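Local coordinates for protein putative glucoamylase (Bacteroides caccae ATCC 43185, PDB 4QT9) that is a putative glucoamylase with an alpha/alpha toroid fold, and so probably hydrolyses glycosidic bonds in carbohydrates, at residues Lys304-Lys307 / Gly308-Pro311; Ala327-Asn331 / Glu332-Lys336; Lys368-Pro372 / Phe373-Asp377. All coordinates share one frame; numbering follows the deposited sequence. Where two conformers were deposited one is given.

Contact 1: Lys304-Lys307 / Gly308-Pro311; sequences KHYK and GFGP
Between Y306 and F309 the backbone makes a type II beta turn, with K307 and G308 at its two central corners. The turn's first carbonyl oxygen and last amide nitrogen, Y306 O and F309 N, stay 3.7 Å apart. Outside residues take up the polar atoms nearby, N302 ND2 bonding to Y306 O and T382 OG1 to K307 N. G308 has a positive phi of 90°, where a side chain would be jammed against K307 O. A glycine at the third position is the textbook signature of this turn type, which here shapes a surface loop running from helix 284-301 to strand 318-321. The Y306 and F309 side chains lie side by side, pointing the same way; Y306 has CG beside its backbone N (chi1 -70°). Y306 CB sits over one face of the F309 ring, 3.9 Å from its centroid, a CH-pi contact. The two rings meet obliquely, their planes at 45° and F309 CZ 4.0 Å from Y306 CD2. Were F309 an alanine, the face lying under Y306 CB would be gone, and the tyrosine ring would probably be less firmly placed. At the far end of that ring, K304 NZ donates to Y306 OH over 3.1 Å.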
# COMPACT_ATOMS: atom_id res chain seq x y z
N LYS A 304 1.36 -11.56 26.03
CA LYS A 304 2.77 -11.92 26.11
C LYS A 304 3.57 -10.95 27.01
O LYS A 304 4.77 -11.15 27.21
CB LYS A 304 3.38 -12.03 24.72
CG LYS A 304 2.85 -13.23 23.93
CD LYS A 304 3.44 -13.31 22.53
CE LYS A 304 4.64 -14.22 22.49
NZ LYS A 304 5.32 -14.14 21.17
N HIS A 305 2.88 -9.95 27.58
CA HIS A 305 3.34 -8.95 28.54
C HIS A 305 4.54 -8.14 28.04
O HIS A 305 5.53 -7.97 28.77
CB HIS A 305 3.64 -9.60 29.90
CG HIS A 305 2.61 -10.61 30.32
ND1 HIS A 305 1.34 -10.22 30.73
CD2 HIS A 305 2.67 -11.96 30.34
CE1 HIS A 305 0.69 -11.33 31.01
NE2 HIS A 305 1.45 -12.40 30.80
N TYR A 306 4.44 -7.60 26.82
CA TYR A 306 5.50 -6.77 26.24
C TYR A 306 5.43 -5.37 26.79
O TYR A 306 4.34 -4.86 27.05
CB TYR A 306 5.39 -6.74 24.72
CG TYR A 306 5.75 -8.05 24.08
CD1 TYR A 306 7.02 -8.60 24.25
CD2 TYR A 306 4.84 -8.73 23.26
CE1 TYR A 306 7.37 -9.80 23.63
CE2 TYR A 306 5.19 -9.92 22.62
CZ TYR A 306 6.45 -10.45 22.82
OH TYR A 306 6.81 -11.62 22.21
N LYS A 307 6.60 -4.72 26.95
CA LYS A 307 6.66 -3.37 27.47
C LYS A 307 6.03 -2.38 26.48
O LYS A 307 6.25 -2.49 25.28
CB LYS A 307 8.11 -2.97 27.80
CG LYS A 307 8.23 -1.60 28.48
CD LYS A 307 9.65 -1.06 28.56
CE LYS A 307 9.60 0.40 28.93
NZ LYS A 307 10.94 1.03 29.02
N GLY A 308 5.22 -1.47 27.01
CA GLY A 308 4.64 -0.38 26.23
C GLY A 308 3.31 -0.62 25.56
O GLY A 308 2.62 0.36 25.27
N PHE A 309 2.93 -1.89 25.30
CA PHE A 309 1.66 -2.24 24.62
C PHE A 309 0.46 -1.75 25.43
O PHE A 309 0.43 -1.95 26.64
CB PHE A 309 1.57 -3.76 24.41
CG PHE A 309 2.30 -4.37 23.23
CD1 PHE A 309 3.58 -3.95 22.89
CD2 PHE A 309 1.74 -5.43 22.51
CE1 PHE A 309 4.27 -4.54 21.83
CE2 PHE A 309 2.44 -6.02 21.46
CZ PHE A 309 3.69 -5.56 21.10
N GLY A 310 -0.45 -1.02 24.79
CA GLY A 310 -1.61 -0.45 25.47
C GLY A 310 -2.46 0.46 24.59
O GLY A 310 -2.24 0.52 23.39
N PRO A 311 -3.43 1.23 25.17
CA PRO A 311 -4.29 2.10 24.32
C PRO A 311 -3.54 3.23 23.63
O PRO A 311 -4.00 3.71 22.60
CB PRO A 311 -5.33 2.65 25.30
CG PRO A 311 -5.22 1.79 26.54
CD PRO A 311 -3.83 1.28 26.59

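Contact 2: Ala327-Asn331 / Glu332-Lys336; sequences AHSPN and EQDDK
An inverse gamma turn centred on P330 leads into the helically wound residues 332-334, in the loop between strand 324-327 and helix 341-345. N331 joins the two. The side-chain oxygen N331 OD1 accepts from D334 N at 3.0 Å, the donor lying above the carbonyl plane, and more weakly from Q333 N, as in an Asx turn. N331 O takes D335 N at 2.9 Å, the nitrogen lying nearly along the C=O axis (169°). With CG between the backbone N and the carbonyl carbon (chi1 69°), the N331 amide reaches both these backbone amides and the D334 carboxylate. That carboxylate returns the grip: D334 OD2 is met from above its plane by N331 ND2 at 2.8 Å. In the S329 conformer given, one of two deposited, S329 OG also donates to D334 OD2, on the anti lone pair. Nearby, the H328 ring presents its edge, H328 CD2 lying 3.5 Å from D334 O, while H328 NE2 is hydrogen-bonded to S321 OG and H328 ND1 to T317 O. K336 crosses H328 at about a right angle, K336 CG lying 3.7 Å from H328 CD2.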
# COMPACT_ATOMS: atom_id res chain seq x y z
N ALA A 327 5.94 -10.92 9.54
CA ALA A 327 4.54 -10.61 9.27
C ALA A 327 3.77 -10.54 10.60
O ALA A 327 2.96 -11.41 10.91
CB ALA A 327 3.93 -11.67 8.34
N HIS A 328 4.05 -9.50 11.41
CA HIS A 328 3.39 -9.35 12.72
C HIS A 328 1.91 -9.20 12.52
O HIS A 328 1.49 -8.50 11.60
CB HIS A 328 3.91 -8.16 13.53
CG HIS A 328 5.40 -8.09 13.62
ND1 HIS A 328 6.12 -7.12 12.94
CD2 HIS A 328 6.26 -8.87 14.32
CE1 HIS A 328 7.39 -7.32 13.26
NE2 HIS A 328 7.53 -8.36 14.08
N SER A 329 1.12 -9.88 13.36
CA SER A 329 -0.34 -9.79 13.29
C SER A 329 -0.91 -9.98 14.72
O SER A 329 -0.14 -10.37 15.63
CB SER A 329 -0.90 -10.79 12.27
OG SER A 329 -1.17 -12.06 12.84
N PRO A 330 -2.23 -9.65 14.97
CA PRO A 330 -2.74 -9.73 16.34
C PRO A 330 -3.07 -11.15 16.81
O PRO A 330 -4.24 -11.52 16.95
CB PRO A 330 -3.97 -8.82 16.30
CG PRO A 330 -4.50 -8.99 14.91
CD PRO A 330 -3.27 -9.12 14.04
N ASN A 331 -2.02 -11.95 17.06
CA ASN A 331 -2.06 -13.30 17.62
C ASN A 331 -0.69 -13.61 18.25
O ASN A 331 0.34 -13.13 17.77
CB ASN A 331 -2.49 -14.36 16.59
CG ASN A 331 -1.50 -14.63 15.50
OD1 ASN A 331 -0.45 -15.23 15.73
ND2 ASN A 331 -1.84 -14.26 14.28
N GLU A 332 -0.67 -14.46 19.28
CA GLU A 332 0.49 -14.84 20.07
C GLU A 332 1.61 -15.51 19.28
O GLU A 332 2.77 -15.44 19.72
CB GLU A 332 0.07 -15.74 21.25
CG GLU A 332 -0.69 -14.96 22.30
CD GLU A 332 -0.95 -15.71 23.59
OE1 GLU A 332 0.01 -15.89 24.37
OE2 GLU A 332 -2.13 -16.08 23.84
N GLN A 333 1.31 -16.11 18.13
CA GLN A 333 2.33 -16.75 17.28
C GLN A 333 3.12 -15.71 16.44
O GLN A 333 4.32 -15.88 16.22
CB GLN A 333 1.68 -17.79 16.34
CG GLN A 333 1.25 -19.09 17.06
CD GLN A 333 0.15 -18.92 18.09
OE1 GLN A 333 -0.90 -18.30 17.84
NE2 GLN A 333 0.36 -19.47 19.29
N ASP A 334 2.44 -14.65 15.99
CA ASP A 334 3.03 -13.63 15.11
C ASP A 334 3.48 -12.39 15.88
O ASP A 334 4.30 -11.61 15.36
CB ASP A 334 2.03 -13.25 14.00
CG ASP A 334 1.57 -14.40 13.11
OD1 ASP A 334 2.37 -15.33 12.86
OD2 ASP A 334 0.42 -14.34 12.62
N ASP A 335 2.98 -12.22 17.12
CA ASP A 335 3.36 -11.10 17.99
C ASP A 335 4.78 -11.30 18.50
O ASP A 335 5.06 -12.32 19.12
CB ASP A 335 2.35 -10.95 19.14
CG ASP A 335 2.68 -9.90 20.18
OD1 ASP A 335 3.43 -8.93 19.85
OD2 ASP A 335 2.15 -10.00 21.31
N LYS A 336 5.69 -10.35 18.22
CA LYS A 336 7.10 -10.45 18.62
C LYS A 336 7.52 -9.31 19.53
O LYS A 336 8.72 -9.15 19.78
CB LYS A 336 8.02 -10.49 17.38
CG LYS A 336 7.73 -11.61 16.38
CD LYS A 336 8.21 -12.98 16.87
CE LYS A 336 8.36 -13.96 15.73
NZ LYS A 336 7.05 -14.50 15.29
O HOH W 1 1.22 -13.04 9.79

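Contact 3: Lys368-Pro372 / Phe373-Asp377; sequences KVFGP and FGFYD
V369 O and Y376 N make the straightest bond of this tight hairpin, 2.8 Å long with an N-H...O angle of 169°. V369 O also receives the CA-H of F375 (V369 O to F375 CA 3.3 Å). Nearer the turn, G371 N donates to G374 O at 2.9 Å, approaching from above the carbonyl plane, and the return bond from G374 N to G371 O is weak at 3.4 Å. Both glycine oxygens have a further partner: Y390 OH bonds both G374 O and F373 N, and G371 O accepts from R31 NH1 of helix 21-37. F370 and F375, a non-hydrogen-bonded pair, send their side chains to one face of the small sheet. There the edge of F370 meets the face of F375, with F370 CD1 over the centre of the ring and only 3.5 Å from F375 CE1. Having CG anti to the backbone N (chi1 -170°) swings the F370 ring across its partner, and helix 21-37 packs against both phenylalanines. The Y376 ring serves the other face. It lies against G371, where a side chain would collide with Y376 CZ, and Y376 OH stands 3.4 Å from P372 CD. At G374 the reason for glycine is different: with phi at 96°, a side chain would be jammed against the carbonyl oxygen of F373. P372 and F373 occupy the corners of a type I turn from G371 to G374, so the whole is an antiparallel beta hairpin with a two-residue loop, strand 370-371 folded back on strand 374-375.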
# COMPACT_ATOMS: atom_id res chain seq x y z
N LYS A 368 14.22 8.86 19.02
CA LYS A 368 14.46 7.42 18.93
C LYS A 368 13.42 6.72 18.00
O LYS A 368 13.76 5.68 17.43
CB LYS A 368 14.51 6.77 20.33
CG LYS A 368 13.17 6.43 20.96
CD LYS A 368 13.29 6.30 22.45
CE LYS A 368 12.16 5.51 23.01
NZ LYS A 368 12.13 5.56 24.48
N VAL A 369 12.19 7.28 17.82
CA VAL A 369 11.19 6.67 16.90
C VAL A 369 10.78 7.65 15.78
O VAL A 369 10.42 7.20 14.69
CB VAL A 369 9.93 6.06 17.58
CG1 VAL A 369 10.29 4.89 18.50
CG2 VAL A 369 9.10 7.11 18.30
N PHE A 370 10.84 8.98 16.02
CA PHE A 370 10.46 9.97 15.02
C PHE A 370 11.72 10.58 14.40
O PHE A 370 12.32 11.48 14.98
CB PHE A 370 9.51 11.03 15.61
CG PHE A 370 8.88 11.94 14.58
CD1 PHE A 370 8.01 11.42 13.62
CD2 PHE A 370 9.13 13.31 14.58
CE1 PHE A 370 7.41 12.26 12.67
CE2 PHE A 370 8.53 14.14 13.63
CZ PHE A 370 7.66 13.61 12.69
N GLY A 371 12.13 10.05 13.26
CA GLY A 371 13.35 10.48 12.58
C GLY A 371 13.19 11.54 11.49
O GLY A 371 12.14 12.18 11.41
N PRO A 372 14.23 11.72 10.63
CA PRO A 372 14.15 12.78 9.60
C PRO A 372 13.04 12.58 8.56
O PRO A 372 12.47 13.58 8.14
CB PRO A 372 15.54 12.74 8.93
CG PRO A 372 16.11 11.40 9.29
CD PRO A 372 15.55 11.07 10.63
N PHE A 373 12.73 11.32 8.17
CA PHE A 373 11.68 11.01 7.18
C PHE A 373 10.39 10.45 7.83
O PHE A 373 9.66 9.69 7.19
CB PHE A 373 12.22 10.03 6.11
CG PHE A 373 13.36 10.53 5.26
CD1 PHE A 373 13.63 11.90 5.15
CD2 PHE A 373 14.14 9.65 4.52
CE1 PHE A 373 14.67 12.36 4.35
CE2 PHE A 373 15.18 10.12 3.72
CZ PHE A 373 15.44 11.47 3.64
N GLY A 374 10.12 10.88 9.06
CA GLY A 374 8.96 10.47 9.84
C GLY A 374 9.28 9.34 10.80
O GLY A 374 10.44 9.11 11.16
N PHE A 375 8.24 8.64 11.25
CA PHE A 375 8.40 7.52 12.16
C PHE A 375 9.19 6.40 11.53
O PHE A 375 8.95 6.05 10.37
CB PHE A 375 7.03 6.98 12.62
CG PHE A 375 6.27 7.98 13.46
CD1 PHE A 375 6.66 8.25 14.77
CD2 PHE A 375 5.23 8.72 12.91
CE1 PHE A 375 6.00 9.22 15.52
CE2 PHE A 375 4.53 9.65 13.69
CZ PHE A 375 4.92 9.89 14.99
N TYR A 376 10.12 5.84 12.30
CA TYR A 376 10.91 4.70 11.88
C TYR A 376 10.00 3.48 11.73
O TYR A 376 8.84 3.50 12.19
CB TYR A 376 12.07 4.45 12.85
CG TYR A 376 13.11 5.54 12.81
CD1 TYR A 376 13.78 5.86 11.63
CD2 TYR A 376 13.51 6.19 13.98
CE1 TYR A 376 14.78 6.83 11.59
CE2 TYR A 376 14.50 7.17 13.95
CZ TYR A 376 15.14 7.48 12.76
OH TYR A 376 16.12 8.43 12.74
N ASP A 377 10.47 2.46 11.01
CA ASP A 377 9.66 1.29 10.61
C ASP A 377 9.00 0.49 11.77
O ASP A 377 7.81 0.14 11.71
CB ASP A 377 10.52 0.32 9.82
CG ASP A 377 9.65 -0.60 9.03
OD1 ASP A 377 8.76 -0.10 8.33
OD2 ASP A 377 9.83 -1.84 9.15

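Two loops and a hairpin follow one another along the chain of an alpha/alpha toroid; none nests within or crosses another. Contact 1 turns the loop that leaves helix 284-301, and contact 2 follows strand 324-327 on the way to helix 341-345. These two touch: K304 NZ probably hydrogen-bonds to D335 O and E332 O, and the rings of Y306 and F309 pack on the D335 carboxylate, whose OD2 is hydrogen-bonded to Y298 OH of helix 284-301. Contact 3 closes its hairpin after helix 352-364, about 20 Å from contact 1 and 23 Å from contact 2 between centres, touching neither, and ties helix 21-37 to strand 389-391.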